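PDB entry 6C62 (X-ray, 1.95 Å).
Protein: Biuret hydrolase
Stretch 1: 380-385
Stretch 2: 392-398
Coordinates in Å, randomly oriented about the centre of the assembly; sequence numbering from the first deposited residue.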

# COMPACT_ATOMS: atom_id res chain seq x y z
N GLY A 380 12.46 16.70 -30.96
CA GLY A 380 11.49 16.23 -31.95
C GLY A 380 11.62 14.79 -32.42
O GLY A 380 10.90 14.35 -33.35
N THR A 381 12.51 14.02 -31.78
CA THR A 381 12.77 12.62 -32.16
C THR A 381 11.62 11.78 -31.67
O THR A 381 11.24 11.86 -30.49
N GLU A 382 11.02 10.99 -32.58
CA GLU A 382 9.97 10.08 -32.23
C GLU A 382 10.42 8.65 -31.90
O GLU A 382 9.80 7.99 -31.06
N TRP A 383 11.45 8.18 -32.63
CA TRP A 383 11.92 6.79 -32.54
C TRP A 383 13.42 6.78 -32.40
O TRP A 383 14.08 7.56 -33.04
N ILE A 384 13.95 5.91 -31.53
CA ILE A 384 15.41 5.67 -31.46
C ILE A 384 15.72 4.22 -31.73
O ILE A 384 14.86 3.36 -31.63
N GLU A 385 16.96 3.92 -32.07
CA GLU A 385 17.39 2.56 -32.30
C GLU A 385 18.47 2.22 -31.27
O GLU A 385 19.42 2.97 -31.08
N PRO A 392 10.01 3.79 -29.15
CA PRO A 392 9.60 5.19 -29.00
C PRO A 392 10.63 5.91 -28.10
O PRO A 392 11.01 5.40 -27.03
N CYS A 393 11.07 7.08 -28.57
CA CYS A 393 12.12 7.83 -27.91
C CYS A 393 11.79 8.18 -26.47
O CYS A 393 12.62 8.03 -25.60
N ARG A 394 10.61 8.73 -26.24
CA ARG A 394 10.23 9.28 -24.96
C ARG A 394 10.29 8.23 -23.84
O ARG A 394 11.08 8.40 -22.96
N PRO A 395 9.58 7.09 -23.95
CA PRO A 395 9.75 6.04 -22.90
C PRO A 395 11.13 5.40 -22.85
O PRO A 395 11.62 5.02 -21.79
N ALA A 396 11.75 5.25 -24.01
CA ALA A 396 13.03 4.52 -24.09
C ALA A 396 14.17 5.10 -23.29
O ALA A 396 15.08 4.33 -22.91
N MET A 397 14.20 6.43 -23.11
CA MET A 397 15.28 7.08 -22.36
C MET A 397 15.42 6.48 -20.93
O MET A 397 16.49 6.55 -20.34
N GLY A 398 14.33 5.92 -20.38
CA GLY A 398 14.37 5.34 -19.01
C GLY A 398 14.51 3.83 -18.90
O GLY A 398 14.32 3.25 -17.83

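The contact rests on one backbone anchor flanked by an apolar cluster and a salt bridge. Cys393 N donates to Glu382 O at 2.9 Å in a nearly straight hydrogen bond, fixing the first turn of the helix against the residue just before the strand. The same carbonyl receives a CA-H...O contact, Pro392 CA to Glu382 O at 3.5 Å. Pro392, at the N-cap position, pairs with Trp383 in an antiparallel bridge whose side chains diverge, so neither CA-to-CB bond aims across the gap.

Ile384 is the strand residue that points toward the helix. With chi1 p and chi2 t, its two branches make their closest approaches to different neighbours: CG2 lies 3.9 Å from Cys393 SG, while CD1 extends along the helix to 3.6 Å from Ala396 CB and 3.5 Å from Met397 CE. Ala396 also points toward the strand, and its short side chain lets CD1 settle close. Met397 starts sideways; chi1 m and chi2 m, with chi3 at 102°, bring its terminal methyl back to the isoleucine. Cys393, chi1 t, places SG within reach of both Ile384 CG2 and Thr381 CB, the latter 4.1 Å from that sulfur. Thr381 is m, and its OG1 hydrogen-bonds elsewhere in the structure; its carbonyl O is buried here without a polar partner, with Cys393 CB 3.5 Å away.

The charged pair must bend to meet. Glu382 leaves its backbone pointing away, but chi1 m and chi2 m fold the carboxylate back, and Arg394, sideways at its base, runs m, t, m to reach it. NH1 donates to Glu382 OE2 at 3.0 Å, an almost linear salt-bridge hydrogen bond at the guanidinium edge. Trp383, also m, likewise points away, yet its ring returns far enough for CD1 to lie 3.9 Å from Pro392 N, an oblique approach.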

# COMPACT_ATOMS: atom_id res chain seq x y z
CB THR A 381 14.10 12.10 -31.58
OG1 THR A 381 15.17 12.87 -32.11
CG2 THR A 381 14.40 10.65 -31.98
CB GLU A 382 8.93 10.04 -33.34
CG GLU A 382 8.12 11.35 -33.39
CD GLU A 382 7.05 11.40 -32.29
OE1 GLU A 382 6.39 10.37 -32.01
OE2 GLU A 382 6.89 12.47 -31.66
CB TRP A 383 11.48 5.90 -33.73
CG TRP A 383 10.02 5.64 -33.69
CD1 TRP A 383 9.34 4.76 -32.89
CD2 TRP A 383 9.02 6.34 -34.44
NE1 TRP A 383 7.97 4.89 -33.08
CE2 TRP A 383 7.75 5.85 -34.03
CE3 TRP A 383 9.07 7.36 -35.40
CZ2 TRP A 383 6.53 6.34 -34.59
CZ3 TRP A 383 7.88 7.82 -35.96
CH2 TRP A 383 6.62 7.33 -35.54
CB ILE A 384 15.98 6.05 -30.09
CG1 ILE A 384 15.38 5.20 -28.96
CG2 ILE A 384 15.73 7.55 -29.84
CD1 ILE A 384 16.18 5.30 -27.68
CB GLU A 385 17.91 2.46 -33.73
CG GLU A 385 17.39 1.31 -34.60
CD GLU A 385 18.26 1.20 -35.88
OE1 GLU A 385 17.88 1.78 -36.93
OE2 GLU A 385 19.37 0.63 -35.81
CB PRO A 392 8.19 5.12 -28.39
CG PRO A 392 8.07 3.74 -27.77
CD PRO A 392 9.06 2.84 -28.53
CB CYS A 393 12.32 9.14 -28.66
SG CYS A 393 13.58 10.23 -27.96
CB ARG A 394 8.93 10.14 -25.02
CG ARG A 394 9.17 11.39 -25.89
CD ARG A 394 8.03 12.42 -25.91
NE ARG A 394 6.89 11.87 -26.63
CZ ARG A 394 6.75 11.89 -27.98
NH1 ARG A 394 7.64 12.48 -28.80
NH2 ARG A 394 5.68 11.32 -28.53
CB PRO A 395 8.74 5.00 -23.29
CG PRO A 395 7.70 5.79 -24.05
CD PRO A 395 8.45 6.79 -24.85
CB ALA A 396 13.48 4.39 -25.52
CB MET A 397 15.06 8.60 -22.27
CG MET A 397 15.34 9.42 -23.55
SD MET A 397 17.03 9.15 -24.19
CE MET A 397 16.58 8.04 -25.48